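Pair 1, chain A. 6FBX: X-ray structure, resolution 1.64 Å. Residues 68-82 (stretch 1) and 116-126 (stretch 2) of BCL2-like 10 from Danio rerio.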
# COMPACT_ATOMS: atom_id res chain seq x y z
N ASP A 68 9.69 -14.45 2.76
CA ASP A 68 9.84 -13.02 3.01
C ASP A 68 8.78 -12.24 2.23
O ASP A 68 9.06 -11.71 1.14
CB ASP A 68 11.25 -12.55 2.64
CG ASP A 68 11.64 -11.25 3.33
OD1 ASP A 68 10.73 -10.46 3.68
OD2 ASP A 68 12.85 -11.03 3.53
N PRO A 69 7.56 -12.14 2.75
CA PRO A 69 6.53 -11.36 2.04
C PRO A 69 6.95 -9.93 1.78
O PRO A 69 6.59 -9.37 0.73
CB PRO A 69 5.32 -11.44 2.98
CG PRO A 69 5.53 -12.67 3.78
CD PRO A 69 7.02 -12.78 3.96
N SER A 70 7.70 -9.31 2.69
CA SER A 70 8.13 -7.93 2.49
C SER A 70 9.01 -7.80 1.25
O SER A 70 8.86 -6.86 0.46
CB SER A 70 8.86 -7.41 3.72
OG SER A 70 7.95 -7.09 4.75
N LYS A 71 9.96 -8.73 1.08
CA LYS A 71 10.81 -8.69 -0.11
C LYS A 71 9.98 -8.86 -1.37
O LYS A 71 10.19 -8.15 -2.36
CB LYS A 71 11.88 -9.78 -0.01
CG LYS A 71 12.85 -9.82 -1.19
CD LYS A 71 13.62 -8.52 -1.34
CE LYS A 71 14.75 -8.66 -2.34
NZ LYS A 71 15.42 -7.36 -2.62
N CYS A 72 9.04 -9.80 -1.37
CA CYS A 72 8.19 -10.01 -2.53
C CYS A 72 7.34 -8.78 -2.82
O CYS A 72 7.09 -8.46 -3.99
CB CYS A 72 7.31 -11.24 -2.32
SG CYS A 72 8.24 -12.79 -2.09
N LEU A 73 6.89 -8.08 -1.78
CA LEU A 73 6.07 -6.89 -1.97
C LEU A 73 6.88 -5.78 -2.64
O LEU A 73 6.35 -5.04 -3.48
CB LEU A 73 5.50 -6.41 -0.64
CG LEU A 73 4.62 -5.16 -0.66
CD1 LEU A 73 3.36 -5.38 -1.49
CD2 LEU A 73 4.25 -4.74 0.76
N GLN A 74 8.16 -5.64 -2.28
CA GLN A 74 9.01 -4.66 -2.94
C GLN A 74 9.05 -4.90 -4.44
O GLN A 74 9.01 -3.96 -5.24
CB GLN A 74 10.42 -4.70 -2.35
CG GLN A 74 10.52 -4.15 -0.94
CD GLN A 74 11.93 -4.24 -0.39
OE1 GLN A 74 12.72 -5.09 -0.81
NE2 GLN A 74 12.25 -3.37 0.55
N SER A 75 9.14 -6.17 -4.86
CA SER A 75 9.23 -6.47 -6.28
C SER A 75 7.91 -6.16 -6.98
O SER A 75 7.90 -5.71 -8.13
CB SER A 75 9.63 -7.93 -6.50
OG SER A 75 8.65 -8.81 -5.97
N VAL A 76 6.78 -6.39 -6.31
CA VAL A 76 5.48 -6.06 -6.89
C VAL A 76 5.34 -4.54 -7.03
O VAL A 76 4.93 -4.04 -8.08
CB VAL A 76 4.35 -6.66 -6.04
CG1 VAL A 76 2.99 -6.14 -6.51
CG2 VAL A 76 4.38 -8.18 -6.12
N MET A 77 5.69 -3.79 -5.97
CA MET A 77 5.59 -2.34 -6.05
C MET A 77 6.47 -1.79 -7.17
O MET A 77 6.06 -0.89 -7.91
CB MET A 77 5.98 -1.71 -4.71
CG MET A 77 5.03 -2.02 -3.57
SD MET A 77 5.39 -1.10 -2.06
CE MET A 77 6.99 -1.75 -1.61
N ARG A 78 7.68 -2.33 -7.30
CA ARG A 78 8.56 -1.93 -8.39
C ARG A 78 7.91 -2.17 -9.75
O ARG A 78 7.98 -1.31 -10.64
CB ARG A 78 9.88 -2.71 -8.28
CG ARG A 78 10.93 -2.36 -9.31
CD ARG A 78 12.21 -3.16 -9.07
NE ARG A 78 12.66 -3.06 -7.68
CZ ARG A 78 12.83 -4.09 -6.85
NH1 ARG A 78 12.62 -5.34 -7.25
NH2 ARG A 78 13.24 -3.87 -5.61
N GLU A 79 7.25 -3.32 -9.92
CA GLU A 79 6.62 -3.64 -11.19
C GLU A 79 5.35 -2.83 -11.41
O GLU A 79 5.04 -2.47 -12.55
CB GLU A 79 6.31 -5.13 -11.26
CG GLU A 79 7.50 -6.00 -11.66
CD GLU A 79 7.92 -5.77 -13.09
OE1 GLU A 79 7.11 -5.24 -13.88
OE2 GLU A 79 9.07 -6.12 -13.44
N LEU A 80 4.61 -2.54 -10.34
CA LEU A 80 3.42 -1.70 -10.47
C LEU A 80 3.76 -0.37 -11.13
O LEU A 80 3.08 0.06 -12.06
CB LEU A 80 2.80 -1.48 -9.09
CG LEU A 80 1.67 -0.45 -8.97
CD1 LEU A 80 0.57 -0.72 -9.98
CD2 LEU A 80 1.11 -0.46 -7.56
N VAL A 81 4.83 0.28 -10.67
CA VAL A 81 5.26 1.55 -11.22
C VAL A 81 6.38 1.37 -12.24
O VAL A 81 7.08 2.32 -12.57
CB VAL A 81 5.69 2.52 -10.10
CG1 VAL A 81 4.57 2.68 -9.07
CG2 VAL A 81 7.01 2.07 -9.46
N GLY A 82 6.57 0.15 -12.75
CA GLY A 82 7.66 -0.15 -13.66
C GLY A 82 7.65 0.65 -14.94
O GLY A 82 8.66 0.65 -15.66
N ARG A 116 3.78 -5.59 10.77
CA ARG A 116 4.69 -4.46 10.93
C ARG A 116 5.73 -4.43 9.81
O ARG A 116 6.05 -3.36 9.29
CB ARG A 116 5.37 -4.54 12.30
CG ARG A 116 6.42 -3.46 12.56
CD ARG A 116 5.84 -2.25 13.26
NE ARG A 116 6.85 -1.22 13.49
CZ ARG A 116 6.69 -0.17 14.28
NH1 ARG A 116 5.56 0.01 14.94
NH2 ARG A 116 7.68 0.71 14.42
N ARG A 117 6.26 -5.60 9.44
CA ARG A 117 7.27 -5.64 8.39
C ARG A 117 6.71 -5.11 7.07
O ARG A 117 7.41 -4.41 6.33
CB ARG A 117 7.79 -7.07 8.21
CG ARG A 117 8.38 -7.68 9.47
CD ARG A 117 8.66 -9.16 9.29
NE ARG A 117 9.96 -9.42 8.67
CZ ARG A 117 11.06 -9.78 9.33
NH1 ARG A 117 11.04 -9.96 10.65
NH2 ARG A 117 12.19 -9.99 8.67
N LEU A 118 5.46 -5.44 6.76
CA LEU A 118 4.85 -4.93 5.54
C LEU A 118 4.69 -3.41 5.60
O LEU A 118 4.93 -2.71 4.61
CB LEU A 118 3.51 -5.60 5.28
CG LEU A 118 3.56 -6.97 4.59
CD1 LEU A 118 4.64 -7.86 5.17
CD2 LEU A 118 2.20 -7.65 4.67
N ALA A 119 4.30 -2.89 6.77
CA ALA A 119 4.18 -1.45 6.93
C ALA A 119 5.53 -0.76 6.71
O ALA A 119 5.61 0.28 6.05
CB ALA A 119 3.63 -1.11 8.31
N GLU A 120 6.59 -1.33 7.27
CA GLU A 120 7.92 -0.75 7.10
C GLU A 120 8.37 -0.82 5.64
O GLU A 120 9.06 0.08 5.17
CB GLU A 120 8.92 -1.47 8.00
CG GLU A 120 8.66 -1.26 9.48
CD GLU A 120 9.61 -2.06 10.36
OE1 GLU A 120 10.24 -1.45 11.25
OE2 GLU A 120 9.72 -3.28 10.16
N THR A 121 7.98 -1.88 4.93
CA THR A 121 8.34 -1.99 3.52
C THR A 121 7.68 -0.88 2.70
O THR A 121 8.33 -0.26 1.85
CB THR A 121 7.94 -3.37 2.99
OG1 THR A 121 8.67 -4.37 3.71
CG2 THR A 121 8.24 -3.50 1.50
N ILE A 122 6.40 -0.62 2.94
CA ILE A 122 5.73 0.50 2.27
C ILE A 122 6.43 1.81 2.62
O ILE A 122 6.71 2.64 1.75
CB ILE A 122 4.24 0.55 2.65
CG1 ILE A 122 3.49 -0.63 2.04
CG2 ILE A 122 3.61 1.88 2.19
CD1 ILE A 122 2.06 -0.77 2.54
N ALA A 123 6.71 2.01 3.91
CA ALA A 123 7.32 3.26 4.36
C ALA A 123 8.68 3.47 3.72
O ALA A 123 9.00 4.57 3.25
CB ALA A 123 7.43 3.26 5.89
N ASP A 124 9.51 2.43 3.69
CA ASP A 124 10.84 2.57 3.09
C ASP A 124 10.74 2.89 1.60
O ASP A 124 11.52 3.69 1.08
CB ASP A 124 11.66 1.29 3.30
CG ASP A 124 12.15 1.14 4.73
OD1 ASP A 124 12.42 -0.00 5.15
OD2 ASP A 124 12.25 2.16 5.44
N TYR A 125 9.79 2.27 0.91
CA TYR A 125 9.70 2.43 -0.54
C TYR A 125 9.21 3.83 -0.91
O TYR A 125 9.84 4.53 -1.70
CB TYR A 125 8.78 1.37 -1.13
CG TYR A 125 8.69 1.43 -2.64
CD1 TYR A 125 7.53 1.86 -3.27
CD2 TYR A 125 9.78 1.10 -3.43
CE1 TYR A 125 7.45 1.93 -4.64
CE2 TYR A 125 9.71 1.17 -4.80
CZ TYR A 125 8.54 1.58 -5.41
OH TYR A 125 8.47 1.65 -6.78
N LEU A 126 8.08 4.25 -0.34
CA LEU A 126 7.52 5.55 -0.68
C LEU A 126 8.36 6.68 -0.08
O LEU A 126 8.68 7.66 -0.77
CB LEU A 126 6.07 5.65 -0.22
CG LEU A 126 5.10 4.65 -0.85
CD1 LEU A 126 3.71 4.81 -0.26
CD2 LEU A 126 5.06 4.79 -2.37
O HOH W 1 10.82 -1.23 0.85

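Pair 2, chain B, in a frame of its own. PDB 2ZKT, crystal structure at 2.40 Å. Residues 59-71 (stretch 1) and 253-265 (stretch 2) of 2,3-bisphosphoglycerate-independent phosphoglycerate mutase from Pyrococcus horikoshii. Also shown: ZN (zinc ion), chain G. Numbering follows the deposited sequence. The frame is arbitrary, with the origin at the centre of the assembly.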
# COMPACT_ATOMS: atom_id res chain seq x y z
N GLY B 59 -1.95 -12.25 -24.35
CA GLY B 59 -2.65 -13.28 -23.59
C GLY B 59 -1.63 -13.74 -22.55
O GLY B 59 -0.43 -13.47 -22.70
N SER B 60 -2.07 -14.44 -21.51
CA SER B 60 -1.13 -14.88 -20.47
C SER B 60 0.01 -15.77 -20.99
O SER B 60 1.14 -15.67 -20.52
CB SER B 60 -1.90 -15.62 -19.36
OG SER B 60 -1.27 -15.44 -18.10
N ASP B 61 -0.30 -16.65 -21.95
CA ASP B 61 0.72 -17.56 -22.50
C ASP B 61 1.80 -16.85 -23.33
O ASP B 61 3.00 -17.06 -23.10
CB ASP B 61 0.04 -18.67 -23.33
CG ASP B 61 -0.95 -18.12 -24.36
OD1 ASP B 61 -1.20 -16.89 -24.37
OD2 ASP B 61 -1.48 -18.93 -25.16
N THR B 62 1.38 -16.00 -24.27
CA THR B 62 2.32 -15.25 -25.12
C THR B 62 3.15 -14.24 -24.29
O THR B 62 4.31 -13.95 -24.63
CB THR B 62 1.56 -14.47 -26.25
OG1 THR B 62 0.62 -13.55 -25.66
CG2 THR B 62 0.81 -15.45 -27.17
N ALA B 63 2.56 -13.70 -23.22
CA ALA B 63 3.26 -12.74 -22.36
C ALA B 63 4.40 -13.43 -21.62
O ALA B 63 5.46 -12.83 -21.41
CB ALA B 63 2.28 -12.11 -21.35
N HIS B 64 4.17 -14.68 -21.22
CA HIS B 64 5.20 -15.42 -20.48
C HIS B 64 6.32 -15.95 -21.39
O HIS B 64 7.46 -16.11 -20.98
CB HIS B 64 4.53 -16.56 -19.70
CG HIS B 64 4.04 -16.06 -18.36
ND1 HIS B 64 2.75 -15.72 -18.09
CD2 HIS B 64 4.79 -15.88 -17.18
CE1 HIS B 64 2.72 -15.36 -16.79
NE2 HIS B 64 3.93 -15.45 -16.22
N LEU B 65 5.97 -16.29 -22.65
CA LEU B 65 7.05 -16.67 -23.57
C LEU B 65 8.01 -15.49 -23.70
O LEU B 65 9.23 -15.62 -23.80
CB LEU B 65 6.46 -16.97 -24.97
CG LEU B 65 5.89 -18.38 -25.14
CD1 LEU B 65 5.07 -18.50 -26.43
CD2 LEU B 65 6.95 -19.48 -25.23
N SER B 66 7.39 -14.29 -23.73
CA SER B 66 8.16 -13.06 -23.83
C SER B 66 9.01 -12.83 -22.57
O SER B 66 10.21 -12.57 -22.65
CB SER B 66 7.16 -11.90 -24.02
OG SER B 66 7.88 -10.67 -24.18
N ILE B 67 8.39 -12.93 -21.40
CA ILE B 67 9.08 -12.75 -20.13
C ILE B 67 10.25 -13.73 -19.98
O ILE B 67 11.28 -13.38 -19.40
CB ILE B 67 8.10 -12.96 -18.94
CG1 ILE B 67 7.02 -11.86 -18.95
CG2 ILE B 67 8.85 -12.98 -17.62
CD1 ILE B 67 7.53 -10.43 -18.75
N PHE B 68 10.10 -14.95 -20.50
CA PHE B 68 11.18 -15.94 -20.40
C PHE B 68 12.33 -15.68 -21.38
O PHE B 68 13.35 -16.40 -21.35
CB PHE B 68 10.65 -17.37 -20.59
CG PHE B 68 9.78 -17.85 -19.46
CD1 PHE B 68 10.22 -17.74 -18.14
CD2 PHE B 68 8.52 -18.40 -19.70
CE1 PHE B 68 9.41 -18.17 -17.07
CE2 PHE B 68 7.70 -18.83 -18.66
CZ PHE B 68 8.14 -18.71 -17.33
N GLY B 69 12.17 -14.68 -22.24
CA GLY B 69 13.22 -14.31 -23.19
C GLY B 69 12.99 -14.64 -24.66
O GLY B 69 13.91 -14.52 -25.48
N TYR B 70 11.78 -15.06 -25.02
CA TYR B 70 11.50 -15.42 -26.40
C TYR B 70 10.65 -14.37 -27.11
O TYR B 70 9.99 -13.55 -26.47
CB TYR B 70 10.76 -16.77 -26.45
CG TYR B 70 11.55 -17.92 -25.84
CD1 TYR B 70 12.58 -18.55 -26.55
CD2 TYR B 70 11.31 -18.33 -24.53
CE1 TYR B 70 13.35 -19.56 -25.97
CE2 TYR B 70 12.07 -19.34 -23.93
CZ TYR B 70 13.09 -19.95 -24.66
OH TYR B 70 13.83 -20.95 -24.06
N ASP B 71 10.67 -14.42 -28.44
CA ASP B 71 9.87 -13.52 -29.26
C ASP B 71 8.53 -14.25 -29.47
O ASP B 71 8.47 -15.26 -30.18
CB ASP B 71 10.56 -13.26 -30.62
CG ASP B 71 9.73 -12.38 -31.54
OD1 ASP B 71 8.69 -12.87 -32.07
OD2 ASP B 71 10.10 -11.20 -31.74
N ALA B 253 -2.29 -23.43 -14.11
CA ALA B 253 -1.96 -24.42 -15.14
C ALA B 253 -1.25 -23.87 -16.38
O ALA B 253 -0.17 -24.33 -16.76
CB ALA B 253 -3.24 -25.16 -15.56
N LEU B 254 -1.87 -22.87 -17.02
CA LEU B 254 -1.31 -22.29 -18.24
C LEU B 254 0.13 -21.79 -18.11
O LEU B 254 0.94 -21.94 -19.03
CB LEU B 254 -2.22 -21.16 -18.74
CG LEU B 254 -1.82 -20.54 -20.08
CD1 LEU B 254 -1.66 -21.62 -21.14
CD2 LEU B 254 -2.87 -19.51 -20.50
N VAL B 255 0.47 -21.19 -16.97
CA VAL B 255 1.82 -20.67 -16.78
C VAL B 255 2.80 -21.80 -16.46
O VAL B 255 3.97 -21.74 -16.85
CB VAL B 255 1.85 -19.58 -15.68
CG1 VAL B 255 3.29 -19.11 -15.44
CG2 VAL B 255 0.98 -18.39 -16.12
N LYS B 256 2.33 -22.82 -15.75
CA LYS B 256 3.18 -23.96 -15.42
C LYS B 256 3.54 -24.64 -16.75
O LYS B 256 4.66 -25.14 -16.93
CB LYS B 256 2.44 -24.97 -14.54
CG LYS B 256 1.99 -24.42 -13.19
CD LYS B 256 1.10 -25.43 -12.47
CE LYS B 256 1.82 -26.77 -12.30
NZ LYS B 256 0.91 -27.81 -11.73
N GLY B 257 2.57 -24.63 -17.67
CA GLY B 257 2.76 -25.24 -18.98
C GLY B 257 3.85 -24.55 -19.80
O GLY B 257 4.75 -25.20 -20.33
N VAL B 258 3.76 -23.23 -19.90
CA VAL B 258 4.75 -22.47 -20.65
C VAL B 258 6.13 -22.71 -20.02
O VAL B 258 7.09 -23.03 -20.71
CB VAL B 258 4.44 -20.95 -20.63
CG1 VAL B 258 5.57 -20.18 -21.31
CG2 VAL B 258 3.10 -20.70 -21.36
N ALA B 259 6.21 -22.58 -18.70
CA ALA B 259 7.47 -22.78 -18.00
C ALA B 259 8.05 -24.17 -18.30
O ALA B 259 9.25 -24.31 -18.55
CB ALA B 259 7.28 -22.60 -16.51
N ARG B 260 7.19 -25.19 -18.28
CA ARG B 260 7.63 -26.56 -18.56
C ARG B 260 8.12 -26.69 -19.99
O ARG B 260 9.18 -27.28 -20.24
CB ARG B 260 6.50 -27.57 -18.29
CG ARG B 260 6.49 -28.09 -16.86
CD ARG B 260 5.21 -28.85 -16.49
NE ARG B 260 5.26 -29.29 -15.09
CZ ARG B 260 4.20 -29.62 -14.36
NH1 ARG B 260 2.97 -29.56 -14.88
NH2 ARG B 260 4.36 -29.99 -13.09
N ALA B 261 7.35 -26.14 -20.93
CA ALA B 261 7.72 -26.19 -22.33
C ALA B 261 9.13 -25.63 -22.58
O ALA B 261 9.89 -26.20 -23.36
CB ALA B 261 6.70 -25.44 -23.19
N VAL B 262 9.50 -24.53 -21.91
CA VAL B 262 10.83 -23.96 -22.14
C VAL B 262 11.94 -24.58 -21.28
O VAL B 262 13.11 -24.18 -21.37
CB VAL B 262 10.84 -22.41 -21.99
CG1 VAL B 262 9.83 -21.81 -22.97
CG2 VAL B 262 10.51 -21.99 -20.56
N GLY B 263 11.57 -25.56 -20.45
CA GLY B 263 12.58 -26.26 -19.66
C GLY B 263 12.70 -26.06 -18.16
O GLY B 263 13.69 -26.50 -17.56
N PHE B 264 11.72 -25.41 -17.53
CA PHE B 264 11.79 -25.21 -16.08
C PHE B 264 11.29 -26.42 -15.30
O PHE B 264 10.50 -27.22 -15.81
CB PHE B 264 10.94 -23.99 -15.68
CG PHE B 264 11.60 -22.67 -15.95
CD1 PHE B 264 11.69 -22.17 -17.26
CD2 PHE B 264 12.13 -21.91 -14.91
CE1 PHE B 264 12.31 -20.94 -17.51
CE2 PHE B 264 12.75 -20.68 -15.16
CZ PHE B 264 12.84 -20.19 -16.45
N ASP B 265 11.78 -26.57 -14.06
CA ASP B 265 11.33 -27.66 -13.18
C ASP B 265 10.26 -26.98 -12.32
O ASP B 265 10.57 -26.33 -11.33
CB ASP B 265 12.47 -28.17 -12.28
CG ASP B 265 13.50 -29.00 -13.04
OD1 ASP B 265 13.15 -29.58 -14.09
OD2 ASP B 265 14.66 -29.09 -12.57
ZN ZN G . -1.46 -13.17 -16.89

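Both pairs set two helices side by side, running in roughly the same direction. In pair 1 the axes cross at -32° and approach to 9.2 Å; in pair 2 the values are -37° and 9.5 Å. Fourteen central residues superpose with an RMSD of 0.5 Å, and the surface buried is similar, 568 Å² in pair 1 and 550 Å² in pair 2. The backbone problem is therefore nearly the same, and the side chains show two ways of filling it.

Of the matched side chains, Thr A121 and Val B258 coincide best, their centres 0.6 Å apart. Both are beta-branched and both point toward the other stretch; Thr A121 presents its one methyl, CG2, and Val B258 presents CG1 and CG2. Thr A121 is a knob among Ser A70, Leu A73, Gln A74 and Met A77, and its CG2 lies 3.4 Å from Gln A74 CG and 3.8 Å from Met A77 CE. Val B258 meets the matching residues, Asp B61, His B64, Leu B65 and Phe B68; its CG2 is 4.2 Å from Asp B61 CB, and its CG1 is 3.7 Å from Phe B68 CE2, at the edge of that ring, and 4.2 Å from Leu B65 CD2.

What threonine adds is a hydroxyl. Thr A121 OG1 donates to Arg A117 O (2.9 Å) one turn back in its own helix, so its polarity is satisfied inside the contact. Ser A70 OG makes a weak hydrogen bond to the same carbonyl, Arg A117 O, at 3.2 Å, and the two hydroxyls, Ser A70 OG and Thr A121 OG1, stand 3.0 Å apart. A water extends the polar side, accepting from Gln A74 NE2 (2.6 Å) and donating to Thr A121 O (2.9 Å). Pair 2 has no hydrogen bond between its stretches. At the position of Gln A74, Leu B65 packs on valines, and Asp B61 stands in place of Ser A70: its OD1 accepts from Thr B62 N (2.7 Å), the next residue of its own helix, while its CB rests 4.0 Å from Leu B254 CD1.

A second exchange matches Leu A73 with His B64 and Leu A118 with Val B255. The leucines make a loose apolar contact, Leu A73 CD2 to Leu A118 CG at 4.5 Å. In pair 2, His B64 ND1 donates to Ser B60 O (2.9 Å), and Val B255 CG1 lies over the ring face, 3.9 Å from the His B64 ring centroid.

Toward the C-terminal ends the bulk changes sides. Pair 1 places its aromatic on the second stretch: Tyr A125 takes Met A77 CB over one ring face, while Met A77 CE reaches Tyr A125 CB at 3.6 Å. Pair 2 puts Phe B68 where Met A77 stands and the smaller Val B262 where Tyr A125 stands, with Val B262 CG2 over one face of the Phe B68 ring, 4.2 Å from Phe B68 CD2. In each pair, then, a ring on one stretch has an aliphatic side chain of the other over one face; in pair 2 the Phe B264 ring also meets Phe B68 obliquely.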